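Local structure of cyclodipeptide synthase, BtCDPS (Bacillus thermoamylovorans, 7AZU) at residues Ile29-Ser34 with Val197-Arg202; Phe36-Ser41 with Ala155-Met160; Ala64-Lys69 with Thr112-Lys117; Phe184-Ser189 with Lys218-Gln223. The protein probably forms cyclic dipeptides by transferring aminoacyl groups from charged tRNAs, as other cyclodipeptide synthases do. The protein carries 1 engineered substitution. All coordinates share one frame; numbering follows the deposited sequence.

Contact 1 of 4, residues Ile29-Ser34 with Val197-Arg202; sequences ILLGIS and VLAYHR. With 0RE ((2S)-hexane-1,2-diol), chain B.
Ala199 O is gripped twice: Gly32 N donates to it across 3.3 Å, and a water that also bonds to Gly32 O sits 2.9 Å from Ala199 O. It bridges the place where the parallel strands start to part, Leu30 CA lying 4.7 Å from Leu198 CA but Gly32 CA 6.0 Å from Tyr200 CA. Further back, Leu30 N reaches Val197 O at 2.9 Å, almost straight (176°), while Leu30 O takes Ala199 N. On one face of the sheet, Ile29 extends CG1 anti to its own backbone N (chi1 -178°), which lays CD1 3.6 Å from Ala199 CB; on the other, Leu198 CD1 tucks against Leu30 O.

Beyond the ladder, Ser34 OG and Tyr200 OH share a 2.8 Å hydrogen bond at the hexanediol pocket. The diol's O04 stands over one face of the Tyr200 ring, near the rim, and Gly32 O meets the ring edge in plane. Both strands lie inside the sheet of this Rossmann-like fold, with the pocket at their C-terminal ends: strand 58-63 pairs with 28-32, strand 223-229 flanks 196-200, and helix 42-55 covers Ile29 and Leu31 through Trp51 and Ser52.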
loop_
_atom_site.group_PDB
_atom_site.type_symbol
_atom_site.label_atom_id
_atom_site.label_comp_id
_atom_site.label_asym_id
_atom_site.label_seq_id
_atom_site.Cartn_x
_atom_site.Cartn_y
_atom_site.Cartn_z
ATOM N N ILE A 29 12.197 2.283 -3.874
ATOM C CA ILE A 29 11.235 2.138 -2.786
ATOM C C ILE A 29 9.888 2.686 -3.251
ATOM O O ILE A 29 9.814 3.768 -3.853
ATOM C CB ILE A 29 11.720 2.835 -1.495
ATOM C CG1 ILE A 29 10.718 2.624 -0.346
ATOM C CG2 ILE A 29 12.016 4.316 -1.739
ATOM C CD1 ILE A 29 11.305 2.880 1.032
ATOM N N LEU A 30 8.826 1.922 -3.008
ATOM C CA LEU A 30 7.464 2.384 -3.246
ATOM C C LEU A 30 6.825 2.649 -1.887
ATOM O O LEU A 30 6.716 1.733 -1.061
ATOM C CB LEU A 30 6.669 1.349 -4.040
ATOM C CG LEU A 30 5.233 1.723 -4.417
ATOM C CD1 LEU A 30 5.205 2.948 -5.350
ATOM C CD2 LEU A 30 4.543 0.532 -5.084
ATOM N N LEU A 31 6.412 3.891 -1.656
ATOM C CA LEU A 31 5.877 4.304 -0.363
ATOM C C LEU A 31 4.355 4.199 -0.405
ATOM O O LEU A 31 3.696 4.967 -1.113
ATOM C CB LEU A 31 6.329 5.726 -0.034
ATOM C CG LEU A 31 7.826 5.932 0.203
ATOM C CD1 LEU A 31 8.133 7.425 0.237
ATOM C CD2 LEU A 31 8.290 5.230 1.497
ATOM N N GLY A 32 3.796 3.235 0.335
ATOM C CA GLY A 32 2.352 3.065 0.361
ATOM C C GLY A 32 1.672 3.998 1.345
ATOM O O GLY A 32 1.943 3.935 2.552
ATOM N N ILE A 33 0.793 4.867 0.850
ATOM C CA ILE A 33 0.097 5.864 1.666
ATOM C C ILE A 33 -1.360 5.429 1.776
ATOM O O ILE A 33 -2.126 5.530 0.807
ATOM C CB ILE A 33 0.201 7.280 1.078
ATOM C CG1 ILE A 33 1.647 7.638 0.719
ATOM C CG2 ILE A 33 -0.398 8.316 2.035
ATOM C CD1 ILE A 33 2.623 7.578 1.886
ATOM N N SER A 34 -1.747 4.953 2.956
ATOM C CA SER A 34 -3.102 4.447 3.123
ATOM C C SER A 34 -4.078 5.605 3.312
ATOM O O SER A 34 -3.770 6.559 4.027
ATOM C CB SER A 34 -3.179 3.527 4.328
ATOM O OG SER A 34 -2.522 2.312 4.044
ATOM N N VAL A 197 11.081 -2.493 -3.219
ATOM C CA VAL A 197 10.387 -2.863 -1.987
ATOM C C VAL A 197 9.208 -1.910 -1.823
ATOM O O VAL A 197 9.369 -0.692 -1.947
ATOM C CB VAL A 197 11.301 -2.815 -0.742
ATOM C CG1 VAL A 197 12.247 -4.033 -0.689
ATOM C CG2 VAL A 197 12.078 -1.507 -0.654
ATOM N N LEU A 198 8.023 -2.461 -1.568
ATOM C CA LEU A 198 6.918 -1.672 -1.020
ATOM C C LEU A 198 7.130 -1.499 0.482
ATOM O O LEU A 198 7.427 -2.470 1.196
ATOM C CB LEU A 198 5.581 -2.365 -1.287
ATOM C CG LEU A 198 4.316 -1.809 -0.619
ATOM C CD1 LEU A 198 4.061 -0.368 -1.073
ATOM C CD2 LEU A 198 3.117 -2.712 -0.936
ATOM N N ALA A 199 6.992 -0.270 0.966
ATOM C CA ALA A 199 7.320 0.055 2.348
ATOM C C ALA A 199 6.088 0.554 3.092
ATOM O O ALA A 199 5.333 1.391 2.586
ATOM C CB ALA A 199 8.430 1.110 2.419
ATOM N N TYR A 200 5.911 0.062 4.315
ATOM C CA TYR A 200 4.735 0.361 5.119
ATOM C C TYR A 200 5.151 0.219 6.576
ATOM O O TYR A 200 6.258 -0.224 6.875
ATOM C CB TYR A 200 3.570 -0.570 4.737
ATOM C CG TYR A 200 2.209 -0.089 5.191
ATOM C CD1 TYR A 200 1.672 1.096 4.701
ATOM C CD2 TYR A 200 1.465 -0.824 6.115
ATOM C CE1 TYR A 200 0.416 1.542 5.120
ATOM C CE2 TYR A 200 0.215 -0.392 6.539
ATOM C CZ TYR A 200 -0.301 0.794 6.038
ATOM O OH TYR A 200 -1.537 1.229 6.459
ATOM N N HIS A 201 4.281 0.634 7.494
ATOM C CA HIS A 201 4.643 0.647 8.909
ATOM C C HIS A 201 4.022 -0.502 9.686
ATOM O O HIS A 201 4.209 -0.592 10.907
ATOM C CB HIS A 201 4.250 1.986 9.547
ATOM C CG HIS A 201 2.784 2.275 9.482
ATOM N ND1 HIS A 201 2.152 2.657 8.316
ATOM C CD2 HIS A 201 1.823 2.226 10.436
ATOM C CE1 HIS A 201 0.865 2.832 8.556
ATOM N NE2 HIS A 201 0.640 2.574 9.834
ATOM N N ARG A 202 3.304 -1.387 9.019
ATOM C CA ARG A 202 2.684 -2.498 9.711
ATOM C C ARG A 202 3.037 -3.788 8.989
ATOM O O ARG A 202 3.310 -3.777 7.784
ATOM C CB ARG A 202 1.156 -2.294 9.803
ATOM C CG ARG A 202 0.798 -1.103 10.743
ATOM C CD ARG A 202 -0.694 -0.951 11.138
ATOM N NE ARG A 202 -1.022 0.450 11.482
ATOM C CZ ARG A 202 -1.914 1.210 10.838
ATOM N NH1 ARG A 202 -2.602 0.712 9.815
ATOM N NH2 ARG A 202 -2.119 2.475 11.212
HETATM O O01 0RE B . -2.302 -1.080 1.775
HETATM C C02 0RE B . -1.590 -0.149 2.539
HETATM C C03 0RE B . -0.372 0.316 1.755
HETATM O O04 0RE B . 0.615 -0.676 1.872
HETATM C C05 0RE B . -0.766 0.459 0.306
HETATM C C06 0RE B . -1.808 1.568 0.213
HETATM C C07 0RE B . -2.407 1.508 -1.178
HETATM C C08 0RE B . -2.702 2.947 -1.514
HETATM O O HOH W 1 4.271 3.765 3.892
#

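Contact 2 of 4, residues Phe36-Ser41 with Ala155-Met160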
loop_
_atom_site.group_PDB
_atom_site.type_symbol
_atom_site.label_atom_id
_atom_site.label_comp_id
_atom_site.label_asym_id
_atom_site.label_seq_id
_atom_site.Cartn_x
_atom_site.Cartn_y
_atom_site.Cartn_z
ATOM N N PHE A 36 -7.494 7.387 4.871
ATOM C CA PHE A 36 -8.315 7.285 6.078
ATOM C C PHE A 36 -7.546 6.564 7.180
ATOM O O PHE A 36 -8.026 5.617 7.809
ATOM C CB PHE A 36 -9.645 6.601 5.759
ATOM C CG PHE A 36 -10.240 7.070 4.464
ATOM C CD1 PHE A 36 -10.386 8.427 4.219
ATOM C CD2 PHE A 36 -10.603 6.173 3.474
ATOM C CE1 PHE A 36 -10.908 8.885 3.021
ATOM C CE2 PHE A 36 -11.130 6.623 2.271
ATOM C CZ PHE A 36 -11.282 7.979 2.047
ATOM N N ASN A 37 -6.327 7.040 7.395
ATOM C CA ASN A 37 -5.374 6.435 8.312
ATOM C C ASN A 37 -4.622 7.570 8.985
ATOM O O ASN A 37 -3.926 8.340 8.314
ATOM C CB ASN A 37 -4.428 5.501 7.557
ATOM C CG ASN A 37 -3.587 4.655 8.485
ATOM O OD1 ASN A 37 -2.923 5.177 9.374
ATOM N ND2 ASN A 37 -3.613 3.341 8.281
ATOM N N SER A 38 -4.771 7.680 10.305
ATOM C CA SER A 38 -4.202 8.803 11.040
ATOM C C SER A 38 -2.679 8.834 10.992
ATOM O O SER A 38 -2.089 9.886 11.256
ATOM C CB SER A 38 -4.668 8.759 12.497
ATOM O OG SER A 38 -4.682 7.429 12.980
ATOM N N LYS A 39 -2.026 7.721 10.658
ATOM C CA LYS A 39 -0.566 7.721 10.630
ATOM C C LYS A 39 -0.015 8.697 9.599
ATOM O O LYS A 39 1.036 9.311 9.823
ATOM C CB LYS A 39 -0.045 6.314 10.341
ATOM C CG LYS A 39 1.475 6.226 10.360
ATOM C CD LYS A 39 1.955 5.578 11.623
ATOM C CE LYS A 39 3.457 5.734 11.776
ATOM N NZ LYS A 39 3.825 5.591 13.201
ATOM N N PHE A 40 -0.715 8.877 8.482
ATOM C CA PHE A 40 -0.165 9.601 7.335
ATOM C C PHE A 40 -0.538 11.080 7.414
ATOM O O PHE A 40 -1.341 11.609 6.646
ATOM C CB PHE A 40 -0.621 8.948 6.043
ATOM C CG PHE A 40 -0.065 7.576 5.874
ATOM C CD1 PHE A 40 1.224 7.402 5.400
ATOM C CD2 PHE A 40 -0.802 6.465 6.247
ATOM C CE1 PHE A 40 1.765 6.133 5.277
ATOM C CE2 PHE A 40 -0.268 5.189 6.125
ATOM C CZ PHE A 40 1.016 5.024 5.631
ATOM N N SER A 41 0.074 11.732 8.393
ATOM C CA SER A 41 0.061 13.173 8.537
ATOM C C SER A 41 1.073 13.787 7.578
ATOM O O SER A 41 1.885 13.093 6.959
ATOM C CB SER A 41 0.397 13.565 9.974
ATOM O OG SER A 41 1.771 13.321 10.239
ATOM N N ALA A 155 -12.393 3.155 10.252
ATOM C CA ALA A 155 -13.401 3.523 11.241
ATOM C C ALA A 155 -12.780 4.237 12.434
ATOM O O ALA A 155 -13.308 5.253 12.899
ATOM C CB ALA A 155 -14.166 2.282 11.696
ATOM N N LYS A 156 -11.655 3.728 12.937
ATOM C CA LYS A 156 -10.988 4.375 14.064
ATOM C C LYS A 156 -10.565 5.789 13.714
ATOM O O LYS A 156 -10.673 6.700 14.543
ATOM C CB LYS A 156 -9.769 3.562 14.503
ATOM C CG LYS A 156 -10.098 2.205 15.092
ATOM C CD LYS A 156 -8.911 1.223 15.102
ATOM C CE LYS A 156 -7.767 1.613 16.050
ATOM N NZ LYS A 156 -7.053 2.889 15.736
ATOM N N SER A 157 -10.071 5.993 12.494
ATOM C CA SER A 157 -9.610 7.312 12.083
ATOM C C SER A 157 -10.764 8.229 11.708
ATOM O O SER A 157 -10.579 9.450 11.646
ATOM C CB SER A 157 -8.628 7.187 10.908
ATOM O OG SER A 157 -7.441 6.500 11.315
ATOM N N LEU A 158 -11.947 7.673 11.464
ATOM C CA LEU A 158 -13.140 8.465 11.210
ATOM C C LEU A 158 -14.114 8.455 12.388
ATOM O O LEU A 158 -15.236 8.952 12.251
ATOM C CB LEU A 158 -13.836 7.971 9.942
ATOM C CG LEU A 158 -13.001 8.049 8.655
ATOM C CD1 LEU A 158 -13.322 6.873 7.751
ATOM C CD2 LEU A 158 -13.218 9.362 7.913
ATOM N N ASN A 159 -13.717 7.888 13.531
ATOM C CA ASN A 159 -14.525 7.883 14.755
ATOM C C ASN A 159 -15.804 7.066 14.582
ATOM O O ASN A 159 -16.917 7.531 14.839
ATOM C CB ASN A 159 -14.845 9.312 15.206
ATOM C CG ASN A 159 -13.611 10.074 15.564
ATOM O OD1 ASN A 159 -12.719 9.521 16.195
ATOM N ND2 ASN A 159 -13.537 11.336 15.169
ATOM N N MET A 160 -15.628 5.823 14.146
ATOM C CA MET A 160 -16.777 4.956 13.928
ATOM C C MET A 160 -16.538 3.549 14.453
ATOM O O MET A 160 -17.033 2.576 13.872
ATOM C CB MET A 160 -17.135 4.894 12.452
ATOM C CG MET A 160 -17.250 6.247 11.777
ATOM S SD MET A 160 -17.614 5.954 10.059
ATOM C CE MET A 160 -18.715 4.561 10.287
#
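Ser157 carries its OG anti to the carbonyl carbon (chi1 -65°), and from the last turn of helix 137-157 this directs the hydroxyl at the backbone of Ser38. The partner is an Asx turn built into a type I beta turn, Asn37 to Phe40, in the loop between strand 28-32 and helix 42-55. Asn37, with CG anti to its backbone N (chi1 -169°), brings OD1 back to accept Lys39 N at 3.0 Å, the donor lying in the plane of the amide carbonyl. The outer bond of the turn runs from Phe40 N to Asn37 O over 3.3 Å.

With the turn fixed in this way, Ser38 N faces the helix end and donates to Ser157 OG. The bond is 3.1 Å long and distinctly bent, 138° at the hydrogen. The same hydroxyl donates to Ser153 O one turn earlier in the helix, so it works in both directions, tying the loop to the end of helix 137-157. Asn37 OD1 has a second, weak partner in Arg202, which links the turn to the chain leaving strand 196-200.

Apolar packing is slight. Helix 68-74 packs against both segments, Phe36 and Leu158 each touching Leu72. Between the two segments Ser157 CB rests 3.5 Å from Phe36 O, and Leu158 CD1 comes to 4.2 Å from Phe36 CB.

Contact 3 of 4, residues Ala64-Lys69 with Thr112-Lys117; sequences AGDEAK and TFSDFK. With 0RE ((2S)-hexane-1,2-diol), chain B.
Two type I beta turns, Gly65 to Ala68 and Thr112 to Asp115, meet at the C-terminal ends of the adjacent parallel strands 58-63 and 110-112, beside the hexanediol pocket. Phe113 lays one face of its ring against the first turn. With CG between the backbone N and the carbonyl carbon (chi1 62°), the ring turns its face to Gly65, whose N stands 3.2 Å above the ring plane, over its centre. Gly65 CA makes a CH-pi contact on the same face, 3.8 Å from the Phe113 centroid. With no side chain on Gly65, the ring and Ser114 can come this close.

At the rim of the ring Glu67, bent at chi2, brings OE1 in plane to 3.4 Å from Phe113 CE1, with carboxylate and ring planes 40° apart. The terminal C08 of the diol comes near the ring's edge and lies 3.3 Å from Ala64 N. Ser114 OG accepts Asp66 N at 2.9 Å (164°), and a water spans Ser114 OG and Glu67 OE1. Thr112 OG1 takes Ser114 N at 3.1 Å in an ST turn, which fixes the backbone of the serine. Lys117 NZ reaches Asp66 OD2 only in a long salt bridge, 3.8 Å.

Glu67 OE1 thus has a donating water and the weakly positive hydrogen edge of Phe113 beside it, and Lys117 is near though not in contact, surroundings that probably favour a charged carboxylate.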
loop_
_atom_site.group_PDB
_atom_site.type_symbol
_atom_site.label_atom_id
_atom_site.label_comp_id
_atom_site.label_asym_id
_atom_site.label_seq_id
_atom_site.Cartn_x
_atom_site.Cartn_y
_atom_site.Cartn_z
ATOM N N ALA A 64 -4.083 5.689 -2.788
ATOM C CA ALA A 64 -5.231 4.836 -3.050
ATOM C C ALA A 64 -5.976 5.269 -4.311
ATOM O O ALA A 64 -6.031 6.455 -4.666
ATOM C CB ALA A 64 -6.176 4.827 -1.852
ATOM N N GLY A 65 -6.526 4.279 -5.008
ATOM C CA GLY A 65 -7.344 4.495 -6.172
ATOM C C GLY A 65 -8.819 4.517 -5.828
ATOM O O GLY A 65 -9.212 4.712 -4.675
ATOM N N ASP A 66 -9.642 4.266 -6.853
ATOM C CA ASP A 66 -11.087 4.489 -6.756
ATOM C C ASP A 66 -11.725 3.634 -5.671
ATOM O O ASP A 66 -12.624 4.098 -4.955
ATOM C CB ASP A 66 -11.750 4.190 -8.097
ATOM C CG ASP A 66 -11.201 5.040 -9.224
ATOM O OD1 ASP A 66 -10.731 6.168 -8.962
ATOM O OD2 ASP A 66 -11.236 4.570 -10.370
ATOM N N GLU A 67 -11.287 2.376 -5.544
ATOM C CA GLU A 67 -11.875 1.454 -4.582
ATOM C C GLU A 67 -11.726 1.916 -3.142
ATOM O O GLU A 67 -12.318 1.294 -2.258
ATOM C CB GLU A 67 -11.254 0.066 -4.739
ATOM C CG GLU A 67 -11.769 -0.738 -5.916
ATOM C CD GLU A 67 -11.197 -0.284 -7.255
ATOM O OE1 GLU A 67 -10.277 0.567 -7.283
ATOM O OE2 GLU A 67 -11.689 -0.771 -8.294
ATOM N N ALA A 68 -10.969 2.980 -2.878
ATOM C CA ALA A 68 -10.950 3.544 -1.535
ATOM C C ALA A 68 -12.340 3.989 -1.088
ATOM O O ALA A 68 -12.628 4.017 0.115
ATOM C CB ALA A 68 -9.971 4.715 -1.469
ATOM N N LYS A 69 -13.218 4.342 -2.029
ATOM C CA LYS A 69 -14.572 4.723 -1.638
ATOM C C LYS A 69 -15.332 3.548 -1.034
ATOM O O LYS A 69 -16.229 3.755 -0.209
ATOM C CB LYS A 69 -15.319 5.314 -2.842
ATOM C CG LYS A 69 -15.837 4.299 -3.844
ATOM C CD LYS A 69 -16.778 4.994 -4.838
ATOM C CE LYS A 69 -17.223 4.083 -5.969
ATOM N NZ LYS A 69 -18.107 2.990 -5.474
ATOM N N THR A 112 -1.823 6.602 -8.171
ATOM C CA THR A 112 -2.802 5.817 -7.434
ATOM C C THR A 112 -2.808 4.400 -7.995
ATOM O O THR A 112 -2.331 4.153 -9.107
ATOM C CB THR A 112 -4.216 6.427 -7.519
ATOM O OG1 THR A 112 -4.872 6.013 -8.725
ATOM C CG2 THR A 112 -4.174 7.950 -7.479
ATOM N N PHE A 113 -3.357 3.458 -7.220
ATOM C CA PHE A 113 -3.372 2.110 -7.777
ATOM C C PHE A 113 -4.416 1.940 -8.884
ATOM O O PHE A 113 -4.512 0.848 -9.465
ATOM C CB PHE A 113 -3.533 1.043 -6.666
ATOM C CG PHE A 113 -4.828 1.108 -5.860
ATOM C CD1 PHE A 113 -6.076 0.975 -6.469
ATOM C CD2 PHE A 113 -4.779 1.221 -4.475
ATOM C CE1 PHE A 113 -7.244 0.999 -5.712
ATOM C CE2 PHE A 113 -5.943 1.234 -3.705
ATOM C CZ PHE A 113 -7.183 1.126 -4.334
ATOM N N SER A 114 -5.176 2.985 -9.208
ATOM C CA SER A 114 -6.092 2.972 -10.346
ATOM C C SER A 114 -5.470 3.527 -11.621
ATOM O O SER A 114 -6.156 3.591 -12.644
ATOM C CB SER A 114 -7.361 3.768 -10.018
ATOM O OG SER A 114 -8.142 3.109 -9.031
ATOM N N ASP A 115 -4.200 3.928 -11.591
ATOM C CA ASP A 115 -3.551 4.581 -12.721
ATOM C C ASP A 115 -2.951 3.600 -13.723
ATOM O O ASP A 115 -2.218 4.027 -14.621
ATOM C CB ASP A 115 -2.455 5.530 -12.229
ATOM C CG ASP A 115 -3.004 6.851 -11.705
ATOM O OD1 ASP A 115 -4.101 7.255 -12.136
ATOM O OD2 ASP A 115 -2.337 7.488 -10.863
ATOM N N PHE A 116 -3.261 2.304 -13.614
ATOM C CA PHE A 116 -2.556 1.277 -14.379
ATOM C C PHE A 116 -3.516 0.310 -15.061
ATOM O O PHE A 116 -3.165 -0.842 -15.323
ATOM C CB PHE A 116 -1.569 0.530 -13.464
ATOM C CG PHE A 116 -0.464 1.411 -12.985
ATOM C CD1 PHE A 116 -0.653 2.242 -11.889
ATOM C CD2 PHE A 116 0.730 1.481 -13.682
ATOM C CE1 PHE A 116 0.341 3.101 -11.474
ATOM C CE2 PHE A 116 1.733 2.327 -13.269
ATOM C CZ PHE A 116 1.533 3.152 -12.170
ATOM N N LYS A 117 -4.730 0.761 -15.372
ATOM C CA LYS A 117 -5.694 -0.086 -16.070
ATOM C C LYS A 117 -5.300 -0.390 -17.514
ATOM O O LYS A 117 -5.891 -1.292 -18.119
ATOM C CB LYS A 117 -7.077 0.569 -16.036
ATOM C CG LYS A 117 -7.607 0.770 -14.621
ATOM C CD LYS A 117 -9.093 0.472 -14.524
ATOM C CE LYS A 117 -9.615 0.758 -13.124
ATOM N NZ LYS A 117 -9.708 2.230 -12.918
HETATM O O01 0RE B . -2.302 -1.080 1.775
HETATM C C02 0RE B . -1.590 -0.149 2.539
HETATM C C03 0RE B . -0.372 0.316 1.755
HETATM O O04 0RE B . 0.615 -0.676 1.872
HETATM C C05 0RE B . -0.766 0.459 0.306
HETATM C C06 0RE B . -1.808 1.568 0.213
HETATM C C07 0RE B . -2.407 1.508 -1.178
HETATM C C08 0RE B . -2.702 2.947 -1.514
HETATM O O HOH W 2 -9.125 0.821 -9.732
#

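Contact 4 of 4, residues Phe184-Ser189 with Lys218-Gln223; sequences FLSGAS and KMSDNQ. With 0RE ((2S)-hexane-1,2-diol), chain B.
A kink in helix 167-191, one turn beyond the pocket residue Phe184, is filled by the Gln223 side chain, at the end of a type I beta turn from Ser220. Ala188 N and Ser189 N have no bond to the preceding helical turn. Gln223 OE1 accepts Ala188 N at 2.7 Å (167°), and a water takes Ser189 N while bonding to Asn222 OD1. The carbonyls are served too: Leu185 O receives Ser220 N at 2.8 Å, and Phe184 O has a water 2.6 Å away that accepts from Gln223 NE2. CG of Gln223, anti to the backbone N (chi1 -171°), passes 3.4 Å from Leu185 O, and the bend at chi2 (65°) turns OE1 to Ala188 N.

Ser186 OG and Ser220 OG share a hydrogen bond of 2.9 Å. Leu185 CD2 packs 3.9 Å from Met219 CG, the side chains crossing at about a right angle. Asn222 ND2, held mainly by Lys194 O, gives Ser189 OG a weak bond. Phe184 presents its ring edge to the diol, CZ 3.4 Å from O01. Helix 120-135 covers Leu185 through Val125 and Val129, helix 205-211 adds Ile210, and strand 196-200 touches Phe184 through Leu198.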
loop_
_atom_site.group_PDB
_atom_site.type_symbol
_atom_site.label_atom_id
_atom_site.label_comp_id
_atom_site.label_asym_id
_atom_site.label_seq_id
_atom_site.Cartn_x
_atom_site.Cartn_y
_atom_site.Cartn_z
ATOM N N PHE A 184 1.626 -4.959 -4.133
ATOM C CA PHE A 184 2.333 -5.777 -3.148
ATOM C C PHE A 184 3.111 -6.891 -3.827
ATOM O O PHE A 184 4.202 -7.272 -3.378
ATOM C CB PHE A 184 1.357 -6.421 -2.153
ATOM C CG PHE A 184 0.737 -5.468 -1.164
ATOM C CD1 PHE A 184 -0.127 -4.459 -1.586
ATOM C CD2 PHE A 184 0.980 -5.620 0.192
ATOM C CE1 PHE A 184 -0.708 -3.606 -0.666
ATOM C CE2 PHE A 184 0.398 -4.775 1.115
ATOM C CZ PHE A 184 -0.448 -3.766 0.686
ATOM N N LEU A 185 2.539 -7.457 -4.884
ATOM C CA LEU A 185 3.086 -8.651 -5.509
ATOM C C LEU A 185 4.110 -8.335 -6.580
ATOM O O LEU A 185 5.099 -9.060 -6.707
ATOM C CB LEU A 185 1.961 -9.488 -6.125
ATOM C CG LEU A 185 0.896 -9.955 -5.144
ATOM C CD1 LEU A 185 -0.282 -10.570 -5.892
ATOM C CD2 LEU A 185 1.508 -10.947 -4.166
ATOM N N SER A 186 3.907 -7.255 -7.345
ATOM C CA SER A 186 4.697 -7.031 -8.550
ATOM C C SER A 186 4.900 -5.550 -8.818
ATOM O O SER A 186 4.996 -5.136 -9.974
ATOM C CB SER A 186 4.047 -7.673 -9.778
ATOM O OG SER A 186 3.745 -9.029 -9.547
ATOM N N GLY A 187 5.000 -4.737 -7.759
ATOM C CA GLY A 187 5.106 -3.296 -7.949
ATOM C C GLY A 187 6.258 -2.873 -8.842
ATOM O O GLY A 187 6.114 -1.968 -9.663
ATOM N N ALA A 188 7.427 -3.499 -8.681
ATOM C CA ALA A 188 8.573 -3.144 -9.514
ATOM C C ALA A 188 8.282 -3.391 -10.989
ATOM O O ALA A 188 8.587 -2.544 -11.842
ATOM C CB ALA A 188 9.814 -3.932 -9.071
ATOM N N SER A 189 7.676 -4.538 -11.313
ATOM C CA SER A 189 7.460 -4.868 -12.715
ATOM C C SER A 189 6.337 -4.033 -13.308
ATOM O O SER A 189 6.387 -3.672 -14.486
ATOM C CB SER A 189 7.164 -6.356 -12.874
ATOM O OG SER A 189 8.346 -7.105 -12.614
ATOM N N LYS A 218 2.195 -15.740 -5.867
ATOM C CA LYS A 218 3.587 -15.524 -5.495
ATOM C C LYS A 218 3.939 -14.051 -5.658
ATOM O O LYS A 218 3.448 -13.379 -6.567
ATOM C CB LYS A 218 4.547 -16.347 -6.381
ATOM C CG LYS A 218 5.006 -17.689 -5.827
ATOM C CD LYS A 218 6.133 -18.253 -6.704
ATOM C CE LYS A 218 7.515 -18.066 -6.084
ATOM N NZ LYS A 218 8.512 -19.015 -6.672
ATOM N N MET A 219 4.808 -13.549 -4.791
ATOM C CA MET A 219 5.440 -12.283 -5.117
ATOM C C MET A 219 6.425 -12.489 -6.261
ATOM O O MET A 219 7.040 -13.550 -6.396
ATOM C CB MET A 219 6.161 -11.702 -3.904
ATOM C CG MET A 219 5.223 -11.144 -2.855
ATOM S SD MET A 219 6.063 -10.776 -1.318
ATOM C CE MET A 219 7.008 -9.328 -1.774
ATOM N N SER A 220 6.558 -11.469 -7.101
ATOM C CA SER A 220 7.605 -11.478 -8.115
ATOM C C SER A 220 8.980 -11.571 -7.463
ATOM O O SER A 220 9.213 -11.048 -6.368
ATOM C CB SER A 220 7.526 -10.219 -8.976
ATOM O OG SER A 220 6.388 -10.259 -9.805
ATOM N N ASP A 221 9.901 -12.250 -8.157
ATOM C CA ASP A 221 11.240 -12.478 -7.608
ATOM C C ASP A 221 11.968 -11.175 -7.321
ATOM O O ASP A 221 12.872 -11.146 -6.478
ATOM C CB ASP A 221 12.079 -13.303 -8.582
ATOM C CG ASP A 221 11.680 -14.747 -8.612
ATOM O OD1 ASP A 221 11.066 -15.206 -7.631
ATOM O OD2 ASP A 221 11.980 -15.418 -9.618
ATOM N N ASN A 222 11.612 -10.104 -8.035
ATOM C CA ASN A 222 12.225 -8.786 -7.895
ATOM C C ASN A 222 11.407 -7.852 -7.009
ATOM O O ASN A 222 11.637 -6.635 -7.020
ATOM C CB ASN A 222 12.430 -8.156 -9.280
ATOM C CG ASN A 222 11.113 -7.759 -9.948
ATOM O OD1 ASN A 222 10.041 -8.283 -9.612
ATOM N ND2 ASN A 222 11.194 -6.851 -10.930
ATOM N N GLN A 223 10.467 -8.393 -6.237
ATOM C CA GLN A 223 9.579 -7.600 -5.394
ATOM C C GLN A 223 9.805 -7.968 -3.937
ATOM O O GLN A 223 9.839 -9.152 -3.602
ATOM C CB GLN A 223 8.119 -7.846 -5.779
ATOM C CG GLN A 223 7.117 -6.890 -5.102
ATOM C CD GLN A 223 7.287 -5.439 -5.527
ATOM O OE1 GLN A 223 7.836 -5.157 -6.589
ATOM N NE2 GLN A 223 6.827 -4.512 -4.690
HETATM O O01 0RE B . -2.302 -1.080 1.775
HETATM C C02 0RE B . -1.590 -0.149 2.539
HETATM C C03 0RE B . -0.372 0.316 1.755
HETATM O O04 0RE B . 0.615 -0.676 1.872
HETATM C C05 0RE B . -0.766 0.459 0.306
HETATM C C06 0RE B . -1.808 1.568 0.213
HETATM C C07 0RE B . -2.407 1.508 -1.178
HETATM C C08 0RE B . -2.702 2.947 -1.514
HETATM O O HOH W 3 5.656 -5.600 -2.074
HETATM O O HOH W 4 2.534 -11.992 -9.131
HETATM O O HOH W 5 7.725 -6.751 -9.440
#

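Overall arrangement
Contacts 1, 3 and 4 surround the hexanediol, which also hydrogen-bonds to Glu180 OE1; contact 2 lies farther out, with the Asn37 side chain about 7 Å from the diol. Contacts 1 and 4 have centres 13 Å apart and join where Leu198 CD2 meets Phe184 CG at 3.6 Å, and each gives residues to the pocket, Ile33, Ser34 and Tyr200 from contact 1 and Phe184 from contact 4. Phe40 packs contact 2 against contact 1, its CZ 3.4 Å from Gly32 O, and Phe36 CE2 links contact 2 to contact 3 at Ala68 O. Contacts 1 and 3 do not touch directly. Contacts 2 and 4 lie on opposite sides of the chain centre, about 28 Å between centres.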